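Proteasome accessory factor B/C (PafBC) (Paenarthrobacter aurescens, PDB 6SJ9) probably acts as a DNA-binding transcriptional regulator of the bacterial DNA damage response, combining winged helix-turn-helix and WYL domains. Local coordinates at residues G138-D151 against L385-Y397. Numbering follows the deposited sequence.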
# COMPACT_ATOMS: atom_id res chain seq x y z
N GLY A 138 -12.38 0.96 2.25
CA GLY A 138 -11.25 1.04 1.34
C GLY A 138 -9.94 0.51 1.89
O GLY A 138 -8.89 0.78 1.30
N VAL A 139 -9.97 -0.19 3.03
CA VAL A 139 -8.80 -0.87 3.60
C VAL A 139 -9.17 -2.33 3.88
O VAL A 139 -10.15 -2.61 4.57
CB VAL A 139 -8.27 -0.19 4.89
CG1 VAL A 139 -7.03 -0.90 5.39
CG2 VAL A 139 -7.96 1.27 4.65
N GLN A 140 -8.37 -3.24 3.36
CA GLN A 140 -8.51 -4.67 3.59
C GLN A 140 -7.22 -5.15 4.22
O GLN A 140 -6.20 -4.45 4.16
CB GLN A 140 -8.78 -5.39 2.26
CG GLN A 140 -7.57 -5.45 1.38
CD GLN A 140 -7.87 -5.99 -0.00
OE1 GLN A 140 -9.00 -6.35 -0.32
NE2 GLN A 140 -6.84 -6.08 -0.83
N PRO A 141 -7.21 -6.33 4.85
CA PRO A 141 -5.95 -6.87 5.37
C PRO A 141 -4.93 -7.02 4.25
O PRO A 141 -5.26 -7.31 3.10
CB PRO A 141 -6.35 -8.22 5.95
CG PRO A 141 -7.80 -8.05 6.26
CD PRO A 141 -8.35 -7.19 5.20
N ARG A 142 -3.68 -6.78 4.57
CA ARG A 142 -2.65 -6.80 3.56
C ARG A 142 -2.09 -8.22 3.48
O ARG A 142 -1.49 -8.72 4.44
CB ARG A 142 -1.56 -5.78 3.87
CG ARG A 142 -0.61 -5.63 2.71
CD ARG A 142 -1.28 -4.86 1.60
NE ARG A 142 -1.30 -3.43 1.86
CZ ARG A 142 -0.83 -2.53 1.01
NH1 ARG A 142 -0.89 -1.24 1.31
NH2 ARG A 142 -0.27 -2.93 -0.13
N ILE A 143 -2.33 -8.87 2.36
CA ILE A 143 -1.86 -10.22 2.13
C ILE A 143 -0.64 -10.13 1.26
O ILE A 143 -0.72 -9.68 0.12
CB ILE A 143 -2.90 -11.11 1.48
CG1 ILE A 143 -4.23 -11.03 2.24
CG2 ILE A 143 -2.31 -12.55 1.40
CD1 ILE A 143 -4.24 -11.67 3.57
N LYS A 144 0.52 -10.49 1.79
CA LYS A 144 1.71 -10.35 0.98
C LYS A 144 2.58 -11.56 1.20
O LYS A 144 2.41 -12.27 2.19
CB LYS A 144 2.40 -9.02 1.35
CG LYS A 144 3.01 -9.01 2.69
CD LYS A 144 4.14 -7.99 2.79
CE LYS A 144 3.84 -7.04 3.95
NZ LYS A 144 3.36 -5.66 3.58
N PRO A 145 3.47 -11.88 0.26
CA PRO A 145 4.39 -12.99 0.49
C PRO A 145 5.30 -12.61 1.64
O PRO A 145 5.67 -11.44 1.79
CB PRO A 145 5.15 -13.12 -0.83
CG PRO A 145 5.14 -11.72 -1.38
CD PRO A 145 3.74 -11.20 -1.02
N ALA A 146 5.63 -13.59 2.47
CA ALA A 146 6.52 -13.42 3.62
C ALA A 146 7.85 -12.78 3.22
O ALA A 146 8.51 -13.23 2.28
CB ALA A 146 6.78 -14.78 4.26
N GLY A 147 8.22 -11.69 3.90
CA GLY A 147 9.49 -11.04 3.61
C GLY A 147 10.69 -11.98 3.77
O GLY A 147 11.64 -11.91 2.99
N GLN A 148 10.64 -12.87 4.78
CA GLN A 148 11.76 -13.76 5.06
C GLN A 148 11.95 -14.80 3.94
O GLN A 148 13.07 -15.02 3.47
CB GLN A 148 11.56 -14.47 6.41
CG GLN A 148 12.81 -15.26 6.78
CD GLN A 148 14.01 -14.32 7.01
OE1 GLN A 148 13.90 -13.32 7.75
NE2 GLN A 148 15.14 -14.60 6.34
N ALA A 149 10.87 -15.43 3.50
CA ALA A 149 10.94 -16.42 2.42
C ALA A 149 11.44 -15.78 1.14
O ALA A 149 12.24 -16.36 0.38
CB ALA A 149 9.57 -17.05 2.19
N PHE A 150 11.00 -14.55 0.91
CA PHE A 150 11.53 -13.80 -0.21
C PHE A 150 13.02 -13.58 -0.05
O PHE A 150 13.78 -13.74 -1.02
CB PHE A 150 10.82 -12.46 -0.34
CG PHE A 150 10.57 -12.07 -1.74
CD1 PHE A 150 11.51 -11.37 -2.44
CD2 PHE A 150 9.38 -12.41 -2.36
CE1 PHE A 150 11.29 -11.03 -3.75
CE2 PHE A 150 9.12 -12.07 -3.67
CZ PHE A 150 10.10 -11.38 -4.37
N ASP A 151 13.44 -13.06 1.12
CA ASP A 151 14.86 -12.84 1.35
C ASP A 151 15.66 -14.13 1.17
O ASP A 151 16.78 -14.09 0.66
CB ASP A 151 15.15 -12.26 2.73
CG ASP A 151 14.62 -10.80 2.92
OD1 ASP A 151 14.24 -10.11 1.93
OD2 ASP A 151 14.63 -10.31 4.08
N LEU A 385 12.52 -2.62 -3.71
CA LEU A 385 11.65 -3.37 -4.60
C LEU A 385 10.62 -4.17 -3.82
O LEU A 385 9.48 -4.30 -4.27
CB LEU A 385 12.46 -4.30 -5.54
CG LEU A 385 13.28 -3.56 -6.58
CD1 LEU A 385 14.27 -4.44 -7.30
CD2 LEU A 385 12.33 -2.98 -7.61
N LYS A 386 11.00 -4.71 -2.65
CA LYS A 386 10.03 -5.44 -1.83
C LYS A 386 8.91 -4.50 -1.37
O LYS A 386 7.75 -4.90 -1.32
CB LYS A 386 10.72 -6.08 -0.61
CG LYS A 386 11.57 -7.38 -0.97
CD LYS A 386 12.58 -7.72 0.18
CE LYS A 386 11.94 -7.80 1.61
NZ LYS A 386 13.04 -7.94 2.66
N ILE A 387 9.24 -3.26 -0.99
CA ILE A 387 8.20 -2.31 -0.62
C ILE A 387 7.29 -2.05 -1.81
O ILE A 387 6.06 -2.04 -1.68
CB ILE A 387 8.82 -0.98 -0.14
CG1 ILE A 387 9.52 -1.20 1.20
CG2 ILE A 387 7.68 0.10 -0.00
CD1 ILE A 387 10.57 -0.16 1.48
N LEU A 388 7.89 -1.89 -3.00
CA LEU A 388 7.12 -1.47 -4.15
C LEU A 388 6.25 -2.61 -4.71
O LEU A 388 5.05 -2.40 -4.99
CB LEU A 388 8.07 -0.96 -5.26
CG LEU A 388 7.41 -0.59 -6.60
CD1 LEU A 388 6.53 0.63 -6.33
CD2 LEU A 388 8.43 -0.23 -7.70
N ILE A 389 6.81 -3.80 -4.92
CA ILE A 389 6.10 -4.82 -5.70
C ILE A 389 5.89 -6.12 -4.95
O ILE A 389 5.35 -7.05 -5.53
CB ILE A 389 6.83 -5.14 -7.02
CG1 ILE A 389 8.21 -5.74 -6.72
CG2 ILE A 389 6.95 -3.99 -7.94
CD1 ILE A 389 8.89 -6.23 -7.98
N CYS A 390 6.36 -6.24 -3.71
CA CYS A 390 6.19 -7.47 -2.91
C CYS A 390 5.36 -7.21 -1.67
O CYS A 390 5.51 -7.91 -0.66
CB CYS A 390 7.55 -8.08 -2.51
SG CYS A 390 8.68 -8.35 -3.93
N SER A 391 4.53 -6.18 -1.70
CA SER A 391 3.76 -5.77 -0.55
C SER A 391 2.32 -6.10 -0.72
O SER A 391 1.51 -5.67 0.10
CB SER A 391 3.90 -4.28 -0.27
OG SER A 391 5.20 -4.05 0.21
N GLY A 392 1.98 -6.83 -1.78
CA GLY A 392 0.61 -7.20 -1.99
C GLY A 392 -0.08 -6.07 -2.69
O GLY A 392 0.52 -5.05 -3.06
N LEU A 393 -1.37 -6.30 -2.94
CA LEU A 393 -2.23 -5.36 -3.65
C LEU A 393 -3.20 -4.76 -2.64
O LEU A 393 -3.93 -5.52 -1.98
CB LEU A 393 -2.99 -6.06 -4.79
CG LEU A 393 -2.03 -6.81 -5.73
CD1 LEU A 393 -2.74 -7.40 -6.91
CD2 LEU A 393 -0.86 -5.93 -6.23
N PRO A 394 -3.20 -3.46 -2.40
CA PRO A 394 -4.21 -2.90 -1.49
C PRO A 394 -5.61 -3.11 -2.04
O PRO A 394 -5.83 -3.49 -3.20
CB PRO A 394 -3.82 -1.41 -1.38
CG PRO A 394 -2.36 -1.36 -1.71
CD PRO A 394 -2.16 -2.47 -2.76
N GLU A 395 -6.59 -2.81 -1.20
CA GLU A 395 -7.96 -2.89 -1.66
C GLU A 395 -8.22 -1.81 -2.70
O GLU A 395 -7.60 -0.74 -2.68
CB GLU A 395 -8.95 -2.74 -0.51
CG GLU A 395 -10.32 -3.28 -0.88
CD GLU A 395 -11.42 -2.24 -0.68
OE1 GLU A 395 -12.14 -2.33 0.34
OE2 GLU A 395 -11.53 -1.32 -1.52
N GLY A 396 -9.10 -2.13 -3.63
CA GLY A 396 -9.40 -1.26 -4.73
C GLY A 396 -8.35 -1.24 -5.81
O GLY A 396 -8.55 -0.56 -6.82
N TYR A 397 -7.12 -1.97 -5.59
CA TYR A 397 -6.11 -2.16 -6.63
C TYR A 397 -6.39 -3.52 -7.28
O TYR A 397 -6.48 -4.52 -6.56
CB TYR A 397 -4.68 -2.12 -6.06
CG TYR A 397 -3.63 -2.07 -7.16
CD1 TYR A 397 -3.27 -0.85 -7.75
CD2 TYR A 397 -3.06 -3.23 -7.69
CE1 TYR A 397 -2.33 -0.80 -8.78
CE2 TYR A 397 -2.13 -3.19 -8.72
CZ TYR A 397 -1.78 -1.96 -9.28
OH TYR A 397 -0.86 -1.90 -10.32
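Arg142 has the CG and CB edge of Pro394 lying against one face of its guanidinium, toward the rim, with CG of the proline coming within 3.1 Å of NH2. The arginine starts with CG anti to the backbone N (chi1 -170°) and then bends at chi2 and chi3, which brings the chain across the backbone of Ser391 and Gly392: CD passes 3.3 Å from Ser391 O, NH2 gives that oxygen a weak hydrogen bond, and Gly392 O lies at the edge of the group, in its plane. NH1 has a stronger mate, a salt bridge to Glu109. With an alanine here the face against Pro394 CG is lost, and Glu109 is likely to be left without the cation that pairs with it.

Two extended chains meeting side by side need not form a sheet, and here side chains do most of the joining. The aliphatic part of Gln140 crosses Glu395 at a slant, amide and carboxylate planes 77° apart, while NE2 reaches Leu393 O in another weak bond. At Gly392 the backbones come closest, its CA donating a C-H...O contact to Ile143 O at 3.5 Å; a beta carbon on this glycine would collide with that same oxygen.

Farther along, Cys390 SG sits over the face of the Phe150 ring, 3.9 Å from the centroid, a sulfur-aromatic contact just past the helix end. Lys386 closes this side with a salt bridge, NZ to Asp151 OD1 at 2.6 Å through the oxygen's syn lone pair.

The contact thus ties the loop leading into helix 147-159 to the end of helix 378-389 in the PafC helix-turn-helix domain. Helix 95-118 packs against Val139, Arg142 and Pro394, helix 285-294 touches Pro141 and Ile143, and Trp192 and Trp406, from strands 191-198 and 404-407, meet Phe150 edge-to-face.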